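Local coordinates for periplasmic solute binding protein (Candidatus liberibacter, PDB 4CL2) that binds manganese and zinc as a periplasmic solute-binding protein, and probably hands the metal to an uptake transporter, at residues 17-21 with 117-122; 186-190 with 202-206. All blocks are in the same frame, centred on the assembly; numbering follows the deposited sequence. Where two conformers were deposited one is given.

Interaction 1: residues 17-21 with 117-122; sequences ITQNI and YIENIR
In Ile17 the first torsion (chi1 -71°) sets CG2 opposite the backbone N and CG1 opposite the carbonyl carbon, and Ile21 and Ile121 have the same setting, so each residue offers two separate branches to the other helix. Ile17 uses both: CG2 lies 3.6 Å from Ile121 CD1, the side chains crossing at about a right angle, while CD1 comes within 4.2 Å of Tyr117 CD2, oblique to the ring. Ile21 points its extended CG1 branch in between Ile118 and Ile121, its CD1 resting 3.7 Å from Ile121 CG2 and 3.6 Å from Ile118 O. Ile121 is thus held between Ile17 and Ile21, one helical turn apart. Thr18 OG1 sits against both branches of Ile121 and is satisfied by Ile14 O of its own helix. The contact is apolar helix packing, with the axes 9.9 Å apart and crossing at -60°. At its outer end Arg122 turns away and grips Glu119 side-on, NE to OE1 and NH2 to OE2. Helices 12-22 and 111-128 pack here with strand 56-59, whose Leu58 touches Thr18 and Ile121, and with helix 133-158, whose Tyr143 meets Ile118.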
loop_
_atom_site.group_PDB
_atom_site.type_symbol
_atom_site.label_atom_id
_atom_site.label_comp_id
_atom_site.label_asym_id
_atom_site.label_seq_id
_atom_site.Cartn_x
_atom_site.Cartn_y
_atom_site.Cartn_z
ATOM N N ILE A 17 -1.880 9.098 5.528
ATOM C CA ILE A 17 -0.586 9.788 5.306
ATOM C C ILE A 17 -0.821 11.273 5.264
ATOM O O ILE A 17 -0.147 12.077 5.921
ATOM C CB ILE A 17 0.065 9.308 4.004
ATOM C CG1 ILE A 17 0.554 7.879 4.166
ATOM C CG2 ILE A 17 1.285 10.205 3.677
ATOM C CD1 ILE A 17 0.840 7.215 2.850
ATOM N N THR A 18 -1.842 11.656 4.506
ATOM C CA THR A 18 -2.135 13.100 4.364
ATOM C C THR A 18 -2.517 13.766 5.700
ATOM O O THR A 18 -2.053 14.869 6.025
ATOM C CB THR A 18 -3.263 13.274 3.356
ATOM O OG1 THR A 18 -2.889 12.637 2.125
ATOM C CG2 THR A 18 -3.482 14.747 3.056
ATOM N N GLN A 19 -3.308 13.083 6.505
ATOM C CA GLN A 19 -3.657 13.589 7.826
ATOM C C GLN A 19 -2.447 13.815 8.674
ATOM O O GLN A 19 -2.406 14.770 9.432
ATOM C CB GLN A 19 -4.622 12.632 8.523
ATOM C CG GLN A 19 -5.082 13.052 9.908
ATOM C CD GLN A 19 -5.867 14.367 9.923
ATOM O OE1 GLN A 19 -6.522 14.749 8.960
ATOM N NE2 GLN A 19 -5.766 15.078 11.024
ATOM N N ASN A 20 -1.434 12.969 8.556
ATOM C CA ASN A 20 -0.247 13.188 9.369
ATOM C C ASN A 20 0.603 14.360 8.917
ATOM O O ASN A 20 1.342 14.962 9.709
ATOM C CB ASN A 20 0.594 11.932 9.381
ATOM C CG ASN A 20 0.091 10.954 10.393
ATOM O OD1 ASN A 20 0.335 11.088 11.608
ATOM N ND2 ASN A 20 -0.682 10.002 9.936
ATOM N N ILE A 21 0.513 14.712 7.638
ATOM C CA ILE A 21 1.254 15.857 7.133
ATOM C C ILE A 21 0.471 17.152 7.375
ATOM O O ILE A 21 1.056 18.175 7.683
ATOM C CB ILE A 21 1.641 15.649 5.659
ATOM C CG1 ILE A 21 2.517 14.361 5.470
ATOM C CG2 ILE A 21 2.340 16.856 5.065
ATOM C CD1 ILE A 21 2.392 13.796 4.090
ATOM N N TYR A 117 5.933 8.978 -0.970
ATOM C CA TYR A 117 4.510 9.315 -0.746
ATOM C C TYR A 117 4.417 10.597 0.091
ATOM O O TYR A 117 3.717 11.558 -0.267
ATOM C CB TYR A 117 3.722 8.212 -0.046
ATOM C CG TYR A 117 3.218 7.081 -0.935
ATOM C CD1 TYR A 117 4.075 6.174 -1.544
ATOM C CD2 TYR A 117 1.850 6.907 -1.166
ATOM C CE1 TYR A 117 3.606 5.111 -2.329
ATOM C CE2 TYR A 117 1.400 5.870 -1.962
ATOM C CZ TYR A 117 2.234 4.992 -2.559
ATOM O OH TYR A 117 1.802 3.934 -3.351
ATOM N N ILE A 118 5.141 10.617 1.170
ATOM C CA ILE A 118 5.101 11.779 2.102
ATOM C C ILE A 118 5.566 13.036 1.390
ATOM O O ILE A 118 4.915 14.080 1.505
ATOM C CB ILE A 118 5.945 11.458 3.354
ATOM C CG1 ILE A 118 5.232 10.379 4.187
ATOM C CG2 ILE A 118 6.194 12.728 4.175
ATOM C CD1 ILE A 118 6.119 9.728 5.211
ATOM N N GLU A 119 6.706 12.962 0.669
ATOM C CA GLU A 119 7.284 14.113 -0.021
ATOM C C GLU A 119 6.322 14.641 -1.070
ATOM O O GLU A 119 6.133 15.865 -1.199
ATOM C CB GLU A 119 8.655 13.773 -0.611
ATOM C CG GLU A 119 9.158 14.847 -1.545
ATOM C CD GLU A 119 9.340 16.210 -0.912
ATOM O OE1 GLU A 119 9.316 16.328 0.353
ATOM O OE2 GLU A 119 9.453 17.191 -1.683
ATOM N N ASN A 120 5.729 13.736 -1.872
ATOM C CA ASN A 120 4.840 14.221 -2.925
ATOM C C ASN A 120 3.607 14.857 -2.311
ATOM O O ASN A 120 3.050 15.828 -2.886
ATOM C CB ASN A 120 4.424 13.044 -3.834
ATOM C CG ASN A 120 5.535 12.676 -4.786
ATOM O OD1 ASN A 120 6.353 13.525 -5.115
ATOM N ND2 ASN A 120 5.608 11.435 -5.196
ATOM N N ILE A 121 3.137 14.345 -1.186
ATOM C CA ILE A 121 1.935 14.906 -0.559
ATOM C C ILE A 121 2.290 16.268 0.088
ATOM O O ILE A 121 1.525 17.242 -0.012
ATOM C CB ILE A 121 1.273 13.913 0.421
ATOM C CG1 ILE A 121 0.663 12.762 -0.381
ATOM C CG2 ILE A 121 0.149 14.583 1.244
ATOM C CD1 ILE A 121 0.283 11.564 0.448
ATOM N N ARG A 122 3.423 16.319 0.769
ATOM C CA ARG A 122 3.928 17.599 1.311
ATOM C C ARG A 122 3.989 18.677 0.213
ATOM O O ARG A 122 3.497 19.811 0.376
ATOM C CB ARG A 122 5.296 17.436 1.960
ATOM C CG ARG A 122 5.833 18.743 2.519
ATOM C CD ARG A 122 7.343 18.782 2.547
ATOM N NE ARG A 122 7.915 18.741 1.172
ATOM C CZ ARG A 122 7.872 19.736 0.303
ATOM N NH1 ARG A 122 7.340 20.896 0.601
ATOM N NH2 ARG A 122 8.375 19.582 -0.909
#

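Interaction 2: residues 186-190 with 202-206; sequences SLYLW and MMRHA
Met202 and Leu189 make the tight part of this contact. The thioether chain of Met202 runs along the backbone at Leu189 and Trp190: its CB is 3.3 Å from Leu189 O, and its CE also lies beside that carbonyl, at 3.5 Å. A bend at the last torsion (chi3 60°) turns the methyl back toward residues 188-190, where CE is 3.7 Å from Trp190 CA and equally near Tyr188 CE1. The methyl meets the ring obliquely. Tyr188 has its CB directed away from the helix, yet chi1 of 49° places the ring between the backbone N and carbonyl carbon and lets it swing back to Met202. Ala206, one turn beyond Met202, packs its CB 3.7 Å from Leu189 CD2.

One flank is looser and wetter. A water donates to Tyr188 O at 2.7 Å and to Met202 O at 2.9 Å, bridging strand and helix where their backbones do not bond directly. Near it Leu187 CD2 stands 4.0 Å from His205 CD2, the side chains crossing at about a right angle; His205 is exposed, and its ND1 hydrogen-bonds a glycerol, probably from the crystallisation liquor. Met203 forms a separate loose edge, its CE merely approaching Leu189 CD1.

The chain runs from the strand through the corner at Leu189 and a loop into the helix that packs back on it, a strand-to-helix contact next to the metal site. Strand 185-188 pairs in parallel with strand 167-170, and helix 200-212 packs against its end. Helix 227-236 borders the contact through Pro228 and Val232, while Trp190 leads from the corner to the metal ligand Glu172.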
loop_
_atom_site.group_PDB
_atom_site.type_symbol
_atom_site.label_atom_id
_atom_site.label_comp_id
_atom_site.label_asym_id
_atom_site.label_seq_id
_atom_site.Cartn_x
_atom_site.Cartn_y
_atom_site.Cartn_z
ATOM N N SER A 186 10.214 -12.234 -4.623
ATOM C CA SER A 186 8.745 -12.334 -4.258
ATOM C C SER A 186 8.186 -13.467 -5.185
ATOM O O SER A 186 8.691 -13.773 -6.324
ATOM C CB SER A 186 7.868 -10.970 -4.306
ATOM O OG SER A 186 6.878 -10.679 -3.172
ATOM N N LEU A 187 7.209 -14.146 -4.641
ATOM C CA LEU A 187 6.414 -15.149 -5.343
ATOM C C LEU A 187 5.007 -14.918 -4.852
ATOM O O LEU A 187 4.821 -14.499 -3.711
ATOM C CB LEU A 187 6.809 -16.556 -4.967
ATOM C CG LEU A 187 7.763 -17.409 -5.783
ATOM C CD1 LEU A 187 7.753 -18.788 -5.114
ATOM C CD2 LEU A 187 7.300 -17.521 -7.232
ATOM N N TYR A 188 4.035 -15.118 -5.738
ATOM C CA TYR A 188 2.648 -14.865 -5.377
ATOM C C TYR A 188 1.734 -15.642 -6.291
ATOM O O TYR A 188 2.170 -16.193 -7.314
ATOM C CB TYR A 188 2.289 -13.381 -5.327
ATOM C CG TYR A 188 2.724 -12.608 -6.532
ATOM C CD1 TYR A 188 1.953 -12.594 -7.682
ATOM C CD2 TYR A 188 3.963 -11.944 -6.545
ATOM C CE1 TYR A 188 2.376 -11.884 -8.810
ATOM C CE2 TYR A 188 4.394 -11.261 -7.670
ATOM C CZ TYR A 188 3.600 -11.193 -8.758
ATOM O OH TYR A 188 4.070 -10.493 -9.847
ATOM N N LEU A 189 0.451 -15.668 -5.921
ATOM C CA LEU A 189 -0.559 -16.487 -6.641
ATOM C C LEU A 189 -1.369 -15.698 -7.708
ATOM O O LEU A 189 -1.831 -16.297 -8.693
ATOM C CB LEU A 189 -1.500 -17.129 -5.604
ATOM C CG LEU A 189 -0.829 -17.871 -4.461
ATOM C CD1 LEU A 189 -1.851 -18.581 -3.555
ATOM C CD2 LEU A 189 0.129 -18.902 -4.987
ATOM N N TRP A 190 -1.554 -14.407 -7.492
ATOM C CA TRP A 190 -2.172 -13.478 -8.464
ATOM C C TRP A 190 -1.661 -12.085 -8.233
ATOM O O TRP A 190 -1.433 -11.666 -7.113
ATOM C CB TRP A 190 -3.737 -13.585 -8.434
ATOM C CG TRP A 190 -4.323 -13.351 -7.041
ATOM C CD1 TRP A 190 -4.539 -12.158 -6.457
ATOM C CD2 TRP A 190 -4.665 -14.343 -6.053
ATOM N NE1 TRP A 190 -5.062 -12.343 -5.192
ATOM C CE2 TRP A 190 -5.131 -13.666 -4.918
ATOM C CE3 TRP A 190 -4.636 -15.710 -6.029
ATOM C CZ2 TRP A 190 -5.537 -14.333 -3.770
ATOM C CZ3 TRP A 190 -5.094 -16.386 -4.887
ATOM C CH2 TRP A 190 -5.547 -15.676 -3.783
ATOM N N MET A 202 -0.478 -19.628 -12.489
ATOM C CA MET A 202 0.332 -18.908 -11.494
ATOM C C MET A 202 0.437 -19.678 -10.174
ATOM O O MET A 202 1.489 -19.719 -9.530
ATOM C CB MET A 202 -0.230 -17.548 -11.244
ATOM C CG MET A 202 -0.014 -16.611 -12.416
ATOM S SD MET A 202 -0.469 -14.952 -11.907
ATOM C CE MET A 202 0.681 -14.719 -10.546
ATOM N N MET A 203 -0.643 -20.368 -9.809
ATOM C CA MET A 203 -0.561 -21.275 -8.647
ATOM C C MET A 203 0.425 -22.394 -8.864
ATOM O O MET A 203 1.299 -22.636 -8.009
ATOM C CB MET A 203 -1.941 -21.822 -8.278
ATOM C CG MET A 203 -1.965 -22.638 -6.993
ATOM S SD MET A 203 -3.701 -23.036 -6.577
ATOM C CE MET A 203 -4.278 -21.619 -5.698
ATOM N N ARG A 204 0.313 -23.086 -10.002
ATOM C CA ARG A 204 1.262 -24.163 -10.308
ATOM C C ARG A 204 2.741 -23.680 -10.216
ATOM O O ARG A 204 3.623 -24.352 -9.678
ATOM C CB ARG A 204 0.968 -24.765 -11.685
ATOM C CG ARG A 204 -0.435 -25.405 -11.816
ATOM C CD ARG A 204 -0.569 -26.293 -13.048
ATOM N NE ARG A 204 -0.334 -25.589 -14.323
ATOM C CZ ARG A 204 -1.263 -24.981 -15.066
ATOM N NH1 ARG A 204 -2.541 -24.992 -14.726
ATOM N NH2 ARG A 204 -0.900 -24.366 -16.181
ATOM N N HIS A 205 2.995 -22.507 -10.756
ATOM C CA HIS A 205 4.356 -21.921 -10.718
ATOM C C HIS A 205 4.858 -21.671 -9.307
ATOM O O HIS A 205 6.005 -22.010 -8.959
ATOM C CB HIS A 205 4.369 -20.633 -11.528
ATOM C CG HIS A 205 5.678 -19.903 -11.485
ATOM N ND1 HIS A 205 6.785 -20.323 -12.192
ATOM C CD2 HIS A 205 6.044 -18.746 -10.871
ATOM C CE1 HIS A 205 7.790 -19.489 -11.976
ATOM N NE2 HIS A 205 7.372 -18.533 -11.170
ATOM N N ALA A 206 3.995 -21.099 -8.466
ATOM C CA ALA A 206 4.399 -20.854 -7.099
ATOM C C ALA A 206 4.689 -22.118 -6.368
ATOM O O ALA A 206 5.640 -22.196 -5.574
ATOM C CB ALA A 206 3.337 -20.055 -6.350
HETATM O O HOH W 1 3.584 -17.705 -9.119
#

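From the N terminus, helix 12-22 follows strand 6-9, and interaction 1 closes when helix 111-128 returns to it, 96 residues later at the closest ends; the loop includes strands 27-30, 56-59 and 80-83. Helix 133-158 and strand 167-170 come next. Interaction 2 then closes a short loop, 12 residues from strand 185-188 to helix 200-212. The two are in series, neither nested nor crossed. The centres of interactions 1 and 2 lie 33 Å apart, and the two do not touch; they fall on opposite sides of the chain's centre. Interaction 1 ties helices beside the four-stranded sheet, and interaction 2 joins strand to helix beyond the manganese site formed by His106, Glu172 and Asp247.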